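Local coordinates for protein PlaB phospholipase (Legionella pneumophila, PDB 6ZTI) that probably hydrolyses phospholipids as a virulence-associated alpha/beta hydrolase of Legionella, and binds NAD(H), which drives tetramerization and thereby controls its activity, at residues B[362-368]-B[408-413]; B[375-381]-B[393-399]; B[62-68]-B[157-162]. All coordinates share one frame. Numbering follows the deposited sequence.

Contact 1. Residues B[362-368]-B[408-413]; sequences LTAGPQY and KMQGNL. With SND (thionicotinamide-adenine-dinucleotide), chain J.
Residues 362-368 carry the end of strand 358-364 into a turn, beside residues 408-413, which lead into strand 412-419. The two strands run antiparallel, with Ala364 nearest Leu413 (CA-CA 4.6 Å) and Gly365 nearest Met409 (CA-CA 4.4 Å). A type I turn spans Gly365 to Tyr368, and a type I' turn, with positive phi at Gln410 and Gly411, spans Met409 to Asn412. Asn412 (chi1 m, chi2 -8°) points at the first turn: its ND2 donates to Gly365 O at 3.0 Å, while its CB lies over one face of the Tyr368 ring, 4.0 Å from the centroid, a CH-pi contact. Tyr368 (chi1 m, chi2 -90°) stacks on His437, and its OH bonds to Ser438 O. Met409, m at all three chi angles, curls back so that CE meets Ala364 CB at 3.9 Å and SD sits 3.8 Å from Gly365 CA. Leu413 (chi1 t, chi2 p) brings CD1 to 4.0 Å from Leu362 CD1; Leu362 itself is m, m. One water accepts from Gly365 N (2.7 Å) and donates to Met409 O (2.7 Å) and Asn412 O (2.8 Å). Val330 of the second subunit packs on Pro366 and Met409. Within strand 358-364, Leu362 N donates to SND N1A and Leu362 O accepts from SND N6A, both at 2.9 Å: backbone recognition of an adenine edge, within a dinucleotide site to which the second subunit also contributes.

Contact 2. Residues B[375-381]-B[393-399]; sequences AGFFVDR and YFLDYDI. With SND (thionicotinamide-adenine-dinucleotide), chain J.
A beta hairpin with a classic bulge joins strands 378-383 and 390-396, their short segments 4.6 Å apart at 171°. Phe378 and Leu395 form a non-hydrogen-bonded pair, Asp380 and Phe394 a hydrogen-bonded one, and Arg381 and Tyr393 a non-hydrogen-bonded one; the register slips by one at Val379. Phe394 O therefore accepts twice, from Val379 N (2.9 Å) and Asp380 N (3.2 Å), while Phe394 N donates to Asp380 O (2.9 Å). Beyond the bulge, Asp396 N donates to Phe377 O at 2.8 Å. Asp396 (chi1 t) is also the N-cap of helix 397-404, its OD1 accepting from Ile399 N at 3.0 Å and its OD2 from Asn338. Asp380 OD2 is satisfied by Tyr211 and by a salt bridge to Arg222. Arg381, with chi1 p, lays CB over the Tyr393 ring, 4.0 Å from the centroid; its NE forms a salt bridge with another bound SND and its NH2 donates to Val208 O of the second subunit. Gly376, whose phi of 90° suits glycine, gives its N to the phosphate oxygen O2N of SND at 2.9 Å. Tyr393 OH, also hydrogen-bonded to N6A of another bound SND, donates to N3A of this one at 2.8 Å and accepts a weak bond from Arg381 NH1 at 3.4 Å.

Contact 3. Residues B[62-68]-B[157-162]; sequences SFDDTVT and EPGKCV
A helix N-terminus docked against a turn-rich loop defines this contact of the alpha/beta hydrolase domain: Gly159 is the N-cap of helix 160-166, and the loop 62-68 that follows strand 55-60 supplies acceptors for the N-cap amide and for the first amide of the helix. Gly159 N donates to Ser62 O at 3.0 Å, and Lys160 N to Asp65 OD1 at 2.8 Å, so a side chain from a distant part of the sequence satisfies an amide in the helix's first turn. Asp65 has chi1 m and chi2 -26°, which brings its carboxylate to the helix start; OD1 also has a long, weak ion pair with Lys143. Gly159 CA lies 4.1 Å from Asp65 CA, and a CB there would clash with Asp64 O, so glycine permits this approach.

The loop holds its own shape through a type I turn from Asp64 to Val67, with Val67 N bonded to Asp64 O at 3.2 Å. Within it Asp64 (chi1 t) forms an Asx turn, its OD1 accepting from Thr66 N at 2.6 Å; the same OD1 also accepts from Thr66 OG1 at 2.7 Å. Cys161 (chi1 m) points at the loop, with CB 3.3 Å from Val67 O and 4.0 Å from Thr68 CG2. Phe63 CB rests 3.4 Å from Glu157 O.

Asp64 OD2 accepts from Leu428 N of the third subunit, which also packs on Thr66, Val67 and Thr68. Thr68 in turn is the N-cap of helix 69-89, its OG1 accepting from Asp71 N, so the loop after strand 55-60 brings the N-terminus of that helix close to the first turn of helix 160-166.

From the N terminus, contact 3 comes first: residues 62-68, after edge strand 55-60 of the parallel sheet, are rejoined 89 residues later by 157-162, closing a loop that takes in strands 93-99 and 123-129. Only after this does contact 1 open, at the end of strand 358-364, to close at 408-413. The hairpin of contact 2 lies within that span, so contacts 1 and 2 nest whereas contact 3 stands in series with both. Contacts 1 and 2 belong to one mixed sheet, their centres 16 Å apart, and share a bound SND and the second subunit. Contact 3 touches the third subunit, its centre 44 Å from that of contact 1 and 32 Å from that of contact 2.

Contact 1. Residues B[362-368]-B[408-413]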
loop_
_atom_site.group_PDB
_atom_site.type_symbol
_atom_site.label_atom_id
_atom_site.label_comp_id
_atom_site.label_asym_id
_atom_site.label_seq_id
_atom_site.Cartn_x
_atom_site.Cartn_y
_atom_site.Cartn_z
ATOM N N LEU B 362 2.935 15.868 -25.371
ATOM C CA LEU B 362 3.698 16.602 -26.361
ATOM C C LEU B 362 2.812 16.874 -27.575
ATOM O O LEU B 362 1.954 16.065 -27.931
ATOM C CB LEU B 362 4.922 15.792 -26.790
ATOM C CG LEU B 362 6.113 15.625 -25.836
ATOM C CD1 LEU B 362 7.095 16.769 -25.961
ATOM C CD2 LEU B 362 5.669 15.493 -24.410
ATOM N N THR B 363 3.021 18.022 -28.215
ATOM C CA THR B 363 2.263 18.372 -29.404
ATOM C C THR B 363 3.211 18.907 -30.468
ATOM O O THR B 363 4.276 19.446 -30.157
ATOM C CB THR B 363 1.206 19.411 -29.108
ATOM O OG1 THR B 363 1.839 20.595 -28.613
ATOM C CG2 THR B 363 0.202 18.894 -28.071
ATOM N N ALA B 364 2.800 18.783 -31.724
ATOM C CA ALA B 364 3.649 19.181 -32.838
ATOM C C ALA B 364 2.777 19.436 -34.057
ATOM O O ALA B 364 1.563 19.233 -34.036
ATOM C CB ALA B 364 4.703 18.114 -33.127
ATOM N N GLY B 365 3.417 19.873 -35.134
ATOM C CA GLY B 365 2.715 20.158 -36.355
ATOM C C GLY B 365 2.090 21.537 -36.314
ATOM O O GLY B 365 2.098 22.218 -35.285
ATOM N N PRO B 366 1.524 21.970 -37.442
ATOM C CA PRO B 366 0.923 23.310 -37.497
ATOM C C PRO B 366 -0.223 23.498 -36.539
ATOM O O PRO B 366 -0.538 24.639 -36.186
ATOM C CB PRO B 366 0.436 23.415 -38.947
ATOM C CG PRO B 366 1.133 22.326 -39.688
ATOM C CD PRO B 366 1.340 21.235 -38.704
ATOM N N GLN B 367 -0.881 22.423 -36.126
ATOM C CA GLN B 367 -2.037 22.519 -35.253
ATOM C C GLN B 367 -1.722 22.091 -33.826
ATOM O O GLN B 367 -2.644 21.939 -33.028
ATOM C CB GLN B 367 -3.182 21.678 -35.823
ATOM C CG GLN B 367 -3.402 21.851 -37.333
ATOM C CD GLN B 367 -3.636 23.293 -37.734
ATOM O OE1 GLN B 367 -4.070 24.113 -36.924
ATOM N NE2 GLN B 367 -3.348 23.611 -38.991
ATOM N N TYR B 368 -0.445 21.917 -33.481
ATOM C CA TYR B 368 -0.051 21.398 -32.178
ATOM C C TYR B 368 -0.928 20.207 -31.781
ATOM O O TYR B 368 -1.642 20.216 -30.775
ATOM C CB TYR B 368 -0.104 22.504 -31.124
ATOM C CG TYR B 368 0.982 23.550 -31.292
ATOM C CD1 TYR B 368 2.215 23.399 -30.664
ATOM C CD2 TYR B 368 0.782 24.675 -32.077
ATOM C CE1 TYR B 368 3.214 24.336 -30.810
ATOM C CE2 TYR B 368 1.785 25.628 -32.230
ATOM C CZ TYR B 368 2.996 25.446 -31.590
ATOM O OH TYR B 368 3.991 26.384 -31.733
ATOM N N LYS B 408 6.450 21.405 -43.578
ATOM C CA LYS B 408 5.086 21.053 -43.202
ATOM C C LYS B 408 4.890 21.106 -41.693
ATOM O O LYS B 408 3.792 21.407 -41.219
ATOM C CB LYS B 408 4.735 19.669 -43.741
ATOM C CG LYS B 408 4.484 19.626 -45.255
ATOM C CD LYS B 408 4.466 18.178 -45.756
ATOM C CE LYS B 408 4.184 18.080 -47.249
ATOM N NZ LYS B 408 4.954 16.963 -47.881
ATOM N N MET B 409 5.940 20.864 -40.922
ATOM C CA MET B 409 5.795 20.821 -39.475
ATOM C C MET B 409 6.098 22.159 -38.805
ATOM O O MET B 409 5.792 22.323 -37.615
ATOM C CB MET B 409 6.682 19.708 -38.931
ATOM C CG MET B 409 6.202 18.321 -39.363
ATOM S SD MET B 409 4.867 17.743 -38.300
ATOM C CE MET B 409 5.809 17.352 -36.810
ATOM N N GLN B 410 6.663 23.113 -39.546
ATOM C CA GLN B 410 6.833 24.512 -39.166
ATOM C C GLN B 410 7.729 24.704 -37.953
ATOM O O GLN B 410 7.857 25.828 -37.454
ATOM C CB GLN B 410 5.485 25.191 -38.913
ATOM C CG GLN B 410 4.496 25.067 -40.072
ATOM C CD GLN B 410 3.273 25.958 -39.890
ATOM O OE1 GLN B 410 3.215 26.780 -38.974
ATOM N NE2 GLN B 410 2.291 25.798 -40.767
ATOM N N GLY B 411 8.365 23.653 -37.467
ATOM C CA GLY B 411 9.192 23.779 -36.289
ATOM C C GLY B 411 8.436 23.743 -34.983
ATOM O O GLY B 411 9.048 23.949 -33.934
ATOM N N ASN B 412 7.132 23.463 -35.009
ATOM C CA ASN B 412 6.310 23.581 -33.812
ATOM C C ASN B 412 6.552 22.437 -32.841
ATOM O O ASN B 412 6.663 21.270 -33.234
ATOM C CB ASN B 412 4.826 23.627 -34.171
ATOM C CG ASN B 412 4.428 24.924 -34.863
ATOM O OD1 ASN B 412 5.222 25.863 -34.961
ATOM N ND2 ASN B 412 3.183 24.984 -35.334
ATOM N N LEU B 413 6.620 22.785 -31.557
ATOM C CA LEU B 413 6.618 21.815 -30.478
ATOM C C LEU B 413 5.941 22.456 -29.280
ATOM O O LEU B 413 6.226 23.609 -28.952
ATOM C CB LEU B 413 8.032 21.377 -30.086
ATOM C CG LEU B 413 8.117 20.419 -28.899
ATOM C CD1 LEU B 413 7.455 19.105 -29.224
ATOM C CD2 LEU B 413 9.592 20.196 -28.527
HETATM P PA SND J . 4.097 5.724 -29.846
HETATM O O1A SND J . 2.757 6.296 -30.222
HETATM O O2A SND J . 4.239 4.246 -29.909
HETATM O O5B SND J . 4.467 6.227 -28.355
HETATM C C5B SND J . 5.691 5.925 -27.663
HETATM C C4B SND J . 5.457 6.316 -26.223
HETATM O O4B SND J . 5.196 7.738 -26.127
HETATM C C3B SND J . 4.249 5.654 -25.579
HETATM O O3B SND J . 4.465 5.606 -24.184
HETATM C C2B SND J . 3.123 6.625 -25.917
HETATM O O2B SND J . 2.032 6.473 -25.019
HETATM C C1B SND J . 3.853 7.957 -25.728
HETATM N N9A SND J . 3.316 9.063 -26.512
HETATM C C8A SND J . 2.858 9.031 -27.804
HETATM N N7A SND J . 2.426 10.188 -28.246
HETATM C C5A SND J . 2.612 11.043 -27.169
HETATM C C6A SND J . 2.358 12.415 -26.990
HETATM N N6A SND J . 1.812 13.194 -27.922
HETATM N N1A SND J . 2.687 12.967 -25.798
HETATM C C2A SND J . 3.223 12.187 -24.854
HETATM N N3A SND J . 3.489 10.878 -24.901
HETATM C C4A SND J . 3.162 10.362 -26.094
HETATM O O3 SND J . 5.284 6.330 -30.713
HETATM P PN SND J . 5.423 6.853 -32.214
HETATM O O1N SND J . 4.636 5.976 -33.112
HETATM O O2N SND J . 6.859 7.063 -32.473
HETATM O O5D SND J . 4.648 8.244 -32.092
HETATM C C5D SND J . 4.791 9.268 -33.100
HETATM C C4D SND J . 3.514 10.071 -33.162
HETATM O O4D SND J . 2.473 9.303 -33.809
HETATM C C3D SND J . 2.934 10.494 -31.817
HETATM O O3D SND J . 2.354 11.776 -31.980
HETATM C C2D SND J . 1.838 9.462 -31.570
HETATM O O2D SND J . 0.815 9.976 -30.724
HETATM C C1D SND J . 1.331 9.267 -32.989
HETATM N N1N SND J . 0.663 7.911 -33.168
HETATM C C2N SND J . -0.616 7.876 -33.577
HETATM C C3N SND J . -1.226 6.663 -33.835
HETATM C C7N SND J . -2.640 6.589 -34.286
HETATM S S7N SND J . -3.331 5.131 -34.698
HETATM N N7N SND J . -3.311 7.721 -34.339
HETATM C C4N SND J . -0.486 5.498 -33.652
HETATM C C5N SND J . 0.821 5.568 -33.214
HETATM C C6N SND J . 1.386 6.793 -32.976
HETATM O O HOH W 1 6.038 20.358 -35.801
HETATM O O HOH W 2 1.410 27.147 -37.133
#

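Contact 2. Residues B[375-381]-B[393-399]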
loop_
_atom_site.group_PDB
_atom_site.type_symbol
_atom_site.label_atom_id
_atom_site.label_comp_id
_atom_site.label_asym_id
_atom_site.label_seq_id
_atom_site.Cartn_x
_atom_site.Cartn_y
_atom_site.Cartn_z
ATOM N N ALA B 375 7.794 10.034 -35.827
ATOM C CA ALA B 375 7.892 8.623 -35.469
ATOM C C ALA B 375 9.286 8.297 -34.946
ATOM O O ALA B 375 10.287 8.614 -35.590
ATOM C CB ALA B 375 7.585 7.752 -36.679
ATOM N N GLY B 376 9.348 7.631 -33.794
ATOM C CA GLY B 376 10.617 7.337 -33.152
ATOM C C GLY B 376 11.105 8.384 -32.174
ATOM O O GLY B 376 12.236 8.274 -31.687
ATOM N N PHE B 377 10.293 9.399 -31.862
ATOM C CA PHE B 377 10.725 10.455 -30.951
ATOM C C PHE B 377 11.026 9.940 -29.544
ATOM O O PHE B 377 11.797 10.567 -28.817
ATOM C CB PHE B 377 9.641 11.540 -30.876
ATOM C CG PHE B 377 8.495 11.175 -29.966
ATOM C CD1 PHE B 377 7.522 10.267 -30.371
ATOM C CD2 PHE B 377 8.402 11.726 -28.696
ATOM C CE1 PHE B 377 6.481 9.914 -29.520
ATOM C CE2 PHE B 377 7.371 11.370 -27.840
ATOM C CZ PHE B 377 6.405 10.484 -28.248
ATOM N N PHE B 378 10.456 8.810 -29.148
ATOM C CA PHE B 378 10.356 8.416 -27.745
ATOM C C PHE B 378 11.333 7.301 -27.407
ATOM O O PHE B 378 11.450 6.325 -28.149
ATOM C CB PHE B 378 8.937 7.955 -27.446
ATOM C CG PHE B 378 8.751 7.341 -26.094
ATOM C CD1 PHE B 378 8.978 5.989 -25.891
ATOM C CD2 PHE B 378 8.267 8.105 -25.040
ATOM C CE1 PHE B 378 8.766 5.409 -24.647
ATOM C CE2 PHE B 378 8.050 7.537 -23.788
ATOM C CZ PHE B 378 8.299 6.188 -23.592
ATOM N N VAL B 379 12.010 7.440 -26.276
ATOM C CA VAL B 379 12.840 6.379 -25.720
ATOM C C VAL B 379 12.241 5.806 -24.438
ATOM O O VAL B 379 12.133 4.588 -24.291
ATOM C CB VAL B 379 14.286 6.867 -25.479
ATOM C CG1 VAL B 379 15.137 5.701 -24.960
ATOM C CG2 VAL B 379 14.872 7.470 -26.753
ATOM N N ASP B 380 11.863 6.665 -23.491
ATOM C CA ASP B 380 11.443 6.185 -22.178
ATOM C C ASP B 380 10.540 7.193 -21.475
ATOM O O ASP B 380 10.574 8.393 -21.736
ATOM C CB ASP B 380 12.665 5.892 -21.289
ATOM C CG ASP B 380 12.289 5.263 -19.964
ATOM O OD1 ASP B 380 11.717 4.151 -19.988
ATOM O OD2 ASP B 380 12.583 5.867 -18.907
ATOM N N ARG B 381 9.763 6.685 -20.527
ATOM C CA ARG B 381 9.101 7.536 -19.554
ATOM C C ARG B 381 9.096 6.832 -18.208
ATOM O O ARG B 381 9.012 5.607 -18.126
ATOM C CB ARG B 381 7.654 7.892 -19.965
ATOM C CG ARG B 381 6.730 6.710 -20.033
ATOM C CD ARG B 381 5.454 7.055 -20.783
ATOM N NE ARG B 381 4.353 6.148 -20.476
ATOM C CZ ARG B 381 3.127 6.277 -20.986
ATOM N NH1 ARG B 381 2.857 7.262 -21.828
ATOM N NH2 ARG B 381 2.164 5.435 -20.654
ATOM N N TYR B 393 10.438 12.196 -19.173
ATOM C CA TYR B 393 10.466 11.677 -20.534
ATOM C C TYR B 393 11.884 11.749 -21.070
ATOM O O TYR B 393 12.608 12.710 -20.809
ATOM C CB TYR B 393 9.548 12.477 -21.472
ATOM C CG TYR B 393 8.176 11.858 -21.706
ATOM C CD1 TYR B 393 7.273 11.725 -20.675
ATOM C CD2 TYR B 393 7.793 11.438 -22.965
ATOM C CE1 TYR B 393 6.030 11.168 -20.879
ATOM C CE2 TYR B 393 6.539 10.878 -23.185
ATOM C CZ TYR B 393 5.661 10.756 -22.144
ATOM O OH TYR B 393 4.416 10.201 -22.358
ATOM N N PHE B 394 12.250 10.746 -21.853
ATOM C CA PHE B 394 13.537 10.648 -22.515
ATOM C C PHE B 394 13.265 10.530 -24.005
ATOM O O PHE B 394 12.557 9.606 -24.440
ATOM C CB PHE B 394 14.293 9.432 -21.970
ATOM C CG PHE B 394 15.749 9.390 -22.330
ATOM C CD1 PHE B 394 16.549 10.523 -22.206
ATOM C CD2 PHE B 394 16.328 8.202 -22.744
ATOM C CE1 PHE B 394 17.877 10.464 -22.530
ATOM C CE2 PHE B 394 17.654 8.142 -23.062
ATOM C CZ PHE B 394 18.430 9.276 -22.963
ATOM N N LEU B 395 13.820 11.461 -24.779
ATOM C CA LEU B 395 13.466 11.641 -26.173
ATOM C C LEU B 395 14.708 11.619 -27.046
ATOM O O LEU B 395 15.798 12.025 -26.626
ATOM C CB LEU B 395 12.742 12.980 -26.413
ATOM C CG LEU B 395 11.571 13.298 -25.491
ATOM C CD1 LEU B 395 11.085 14.717 -25.808
ATOM C CD2 LEU B 395 10.456 12.292 -25.626
ATOM N N ASP B 396 14.509 11.180 -28.285
ATOM C CA ASP B 396 15.551 11.213 -29.301
ATOM C C ASP B 396 15.539 12.600 -29.925
ATOM O O ASP B 396 14.619 12.954 -30.667
ATOM C CB ASP B 396 15.318 10.120 -30.340
ATOM C CG ASP B 396 16.457 9.990 -31.332
ATOM O OD1 ASP B 396 17.003 11.027 -31.763
ATOM O OD2 ASP B 396 16.807 8.842 -31.690
ATOM N N TYR B 397 16.560 13.392 -29.625
ATOM C CA TYR B 397 16.564 14.764 -30.105
ATOM C C TYR B 397 16.727 14.827 -31.617
ATOM O O TYR B 397 16.129 15.679 -32.277
ATOM C CB TYR B 397 17.676 15.556 -29.436
ATOM C CG TYR B 397 17.764 16.957 -29.993
ATOM C CD1 TYR B 397 18.539 17.231 -31.110
ATOM C CD2 TYR B 397 17.035 18.000 -29.425
ATOM C CE1 TYR B 397 18.610 18.505 -31.632
ATOM C CE2 TYR B 397 17.099 19.279 -29.943
ATOM C CZ TYR B 397 17.885 19.522 -31.053
ATOM O OH TYR B 397 17.974 20.790 -31.585
ATOM N N ASP B 398 17.567 13.974 -32.180
ATOM C CA ASP B 398 17.815 14.074 -33.612
ATOM C C ASP B 398 16.590 13.667 -34.415
ATOM O O ASP B 398 16.356 14.211 -35.494
ATOM C CB ASP B 398 19.032 13.228 -33.986
ATOM C CG ASP B 398 20.318 13.781 -33.397
ATOM O OD1 ASP B 398 20.548 15.006 -33.496
ATOM O OD2 ASP B 398 21.086 12.996 -32.814
ATOM N N ILE B 399 15.789 12.736 -33.903
ATOM C CA ILE B 399 14.563 12.368 -34.598
ATOM C C ILE B 399 13.527 13.475 -34.456
ATOM O O ILE B 399 12.795 13.788 -35.403
ATOM C CB ILE B 399 14.046 11.019 -34.064
ATOM C CG1 ILE B 399 14.960 9.887 -34.544
ATOM C CG2 ILE B 399 12.588 10.801 -34.474
ATOM C CD1 ILE B 399 14.621 8.501 -34.021
HETATM P PA SND J . 4.097 5.724 -29.846
HETATM O O1A SND J . 2.757 6.296 -30.222
HETATM O O2A SND J . 4.239 4.246 -29.909
HETATM O O5B SND J . 4.467 6.227 -28.355
HETATM C C5B SND J . 5.691 5.925 -27.663
HETATM C C4B SND J . 5.457 6.316 -26.223
HETATM O O4B SND J . 5.196 7.738 -26.127
HETATM C C3B SND J . 4.249 5.654 -25.579
HETATM O O3B SND J . 4.465 5.606 -24.184
HETATM C C2B SND J . 3.123 6.625 -25.917
HETATM O O2B SND J . 2.032 6.473 -25.019
HETATM C C1B SND J . 3.853 7.957 -25.728
HETATM N N9A SND J . 3.316 9.063 -26.512
HETATM C C8A SND J . 2.858 9.031 -27.804
HETATM N N7A SND J . 2.426 10.188 -28.246
HETATM C C5A SND J . 2.612 11.043 -27.169
HETATM C C6A SND J . 2.358 12.415 -26.990
HETATM N N6A SND J . 1.812 13.194 -27.922
HETATM N N1A SND J . 2.687 12.967 -25.798
HETATM C C2A SND J . 3.223 12.187 -24.854
HETATM N N3A SND J . 3.489 10.878 -24.901
HETATM C C4A SND J . 3.162 10.362 -26.094
HETATM O O3 SND J . 5.284 6.330 -30.713
HETATM P PN SND J . 5.423 6.853 -32.214
HETATM O O1N SND J . 4.636 5.976 -33.112
HETATM O O2N SND J . 6.859 7.063 -32.473
HETATM O O5D SND J . 4.648 8.244 -32.092
HETATM C C5D SND J . 4.791 9.268 -33.100
HETATM C C4D SND J . 3.514 10.071 -33.162
HETATM O O4D SND J . 2.473 9.303 -33.809
HETATM C C3D SND J . 2.934 10.494 -31.817
HETATM O O3D SND J . 2.354 11.776 -31.980
HETATM C C2D SND J . 1.838 9.462 -31.570
HETATM O O2D SND J . 0.815 9.976 -30.724
HETATM C C1D SND J . 1.331 9.267 -32.989
HETATM N N1N SND J . 0.663 7.911 -33.168
HETATM C C2N SND J . -0.616 7.876 -33.577
HETATM C C3N SND J . -1.226 6.663 -33.835
HETATM C C7N SND J . -2.640 6.589 -34.286
HETATM S S7N SND J . -3.331 5.131 -34.698
HETATM N N7N SND J . -3.311 7.721 -34.339
HETATM C C4N SND J . -0.486 5.498 -33.652
HETATM C C5N SND J . 0.821 5.568 -33.214
HETATM C C6N SND J . 1.386 6.793 -32.976
#

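Contact 3. Residues B[62-68]-B[157-162]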
loop_
_atom_site.group_PDB
_atom_site.type_symbol
_atom_site.label_atom_id
_atom_site.label_comp_id
_atom_site.label_asym_id
_atom_site.label_seq_id
_atom_site.Cartn_x
_atom_site.Cartn_y
_atom_site.Cartn_z
ATOM N N SER B 62 27.769 3.553 0.852
ATOM C CA SER B 62 26.636 3.626 -0.056
ATOM C C SER B 62 25.684 2.451 0.102
ATOM O O SER B 62 24.712 2.350 -0.655
ATOM C CB SER B 62 27.139 3.680 -1.503
ATOM O OG SER B 62 28.134 2.686 -1.713
ATOM N N PHE B 63 25.940 1.555 1.052
ATOM C CA PHE B 63 25.152 0.339 1.202
ATOM C C PHE B 63 24.438 0.265 2.549
ATOM O O PHE B 63 24.097 -0.831 3.004
ATOM C CB PHE B 63 26.055 -0.879 0.995
ATOM C CG PHE B 63 27.367 -0.776 1.707
ATOM C CD1 PHE B 63 27.456 -1.068 3.054
ATOM C CD2 PHE B 63 28.514 -0.378 1.030
ATOM C CE1 PHE B 63 28.662 -0.965 3.726
ATOM C CE2 PHE B 63 29.729 -0.275 1.699
ATOM C CZ PHE B 63 29.802 -0.569 3.047
ATOM N N ASP B 64 24.187 1.407 3.187
ATOM C CA ASP B 64 23.446 1.480 4.443
ATOM C C ASP B 64 22.113 2.169 4.179
ATOM O O ASP B 64 22.087 3.323 3.741
ATOM C CB ASP B 64 24.247 2.247 5.500
ATOM C CG ASP B 64 23.519 2.362 6.830
ATOM O OD1 ASP B 64 22.276 2.512 6.846
ATOM O OD2 ASP B 64 24.198 2.309 7.871
ATOM N N ASP B 65 21.011 1.481 4.479
ATOM C CA ASP B 65 19.691 2.009 4.159
ATOM C C ASP B 65 19.314 3.254 4.958
ATOM O O ASP B 65 18.363 3.941 4.571
ATOM C CB ASP B 65 18.628 0.933 4.378
ATOM C CG ASP B 65 18.582 -0.085 3.254
ATOM O OD1 ASP B 65 18.974 0.251 2.113
ATOM O OD2 ASP B 65 18.148 -1.225 3.512
ATOM N N THR B 66 20.020 3.576 6.040
ATOM C CA THR B 66 19.686 4.756 6.831
ATOM C C THR B 66 20.462 6.002 6.416
ATOM O O THR B 66 20.061 7.111 6.783
ATOM C CB THR B 66 19.928 4.485 8.319
ATOM O OG1 THR B 66 21.332 4.360 8.570
ATOM C CG2 THR B 66 19.237 3.203 8.745
ATOM N N VAL B 67 21.525 5.853 5.635
ATOM C CA VAL B 67 22.404 6.966 5.288
ATOM C C VAL B 67 21.822 7.715 4.099
ATOM O O VAL B 67 21.396 7.104 3.112
ATOM C CB VAL B 67 23.826 6.457 4.994
ATOM C CG1 VAL B 67 24.722 7.587 4.505
ATOM C CG2 VAL B 67 24.404 5.794 6.243
ATOM N N THR B 68 21.790 9.042 4.202
ATOM C CA THR B 68 21.255 9.909 3.166
ATOM C C THR B 68 22.377 10.681 2.472
ATOM O O THR B 68 23.509 10.775 2.965
ATOM C CB THR B 68 20.237 10.899 3.751
ATOM O OG1 THR B 68 20.926 11.879 4.538
ATOM C CG2 THR B 68 19.195 10.179 4.626
ATOM N N GLU B 157 21.740 -4.456 -2.167
ATOM C CA GLU B 157 23.046 -3.804 -2.082
ATOM C C GLU B 157 22.922 -2.304 -1.781
ATOM O O GLU B 157 23.289 -1.865 -0.688
ATOM C CB GLU B 157 23.849 -4.015 -3.375
ATOM C CG GLU B 157 25.115 -3.158 -3.474
ATOM C CD GLU B 157 26.367 -3.850 -2.934
ATOM O OE1 GLU B 157 27.257 -4.179 -3.752
ATOM O OE2 GLU B 157 26.471 -4.055 -1.700
ATOM N N PRO B 158 22.386 -1.526 -2.724
ATOM C CA PRO B 158 22.410 -0.068 -2.564
ATOM C C PRO B 158 21.457 0.404 -1.478
ATOM O O PRO B 158 20.443 -0.232 -1.186
ATOM C CB PRO B 158 21.988 0.456 -3.943
ATOM C CG PRO B 158 21.335 -0.699 -4.652
ATOM C CD PRO B 158 21.482 -1.943 -3.812
ATOM N N GLY B 159 21.811 1.537 -0.874
ATOM C CA GLY B 159 21.037 2.069 0.235
ATOM C C GLY B 159 19.770 2.773 -0.237
ATOM O O GLY B 159 19.778 3.561 -1.184
ATOM N N LYS B 160 18.672 2.498 0.466
ATOM C CA LYS B 160 17.371 2.948 -0.013
ATOM C C LYS B 160 17.295 4.464 -0.078
ATOM O O LYS B 160 16.679 5.020 -0.995
ATOM C CB LYS B 160 16.260 2.400 0.879
ATOM C CG LYS B 160 14.867 2.538 0.266
ATOM C CD LYS B 160 14.183 3.826 0.692
ATOM C CE LYS B 160 12.827 3.993 0.024
ATOM N NZ LYS B 160 12.134 5.237 0.483
ATOM N N CYS B 161 17.897 5.162 0.891
ATOM C CA CYS B 161 17.760 6.614 0.907
ATOM C C CYS B 161 18.537 7.265 -0.229
ATOM O O CYS B 161 18.096 8.280 -0.778
ATOM C CB CYS B 161 18.204 7.177 2.252
ATOM S SG CYS B 161 17.024 6.813 3.590
ATOM N N VAL B 162 19.686 6.705 -0.600
ATOM C CA VAL B 162 20.381 7.221 -1.768
ATOM C C VAL B 162 19.599 6.924 -3.047
ATOM O O VAL B 162 19.650 7.701 -4.005
ATOM C CB VAL B 162 21.805 6.643 -1.833
ATOM C CG1 VAL B 162 22.489 7.089 -3.136
ATOM C CG2 VAL B 162 22.604 7.079 -0.609
#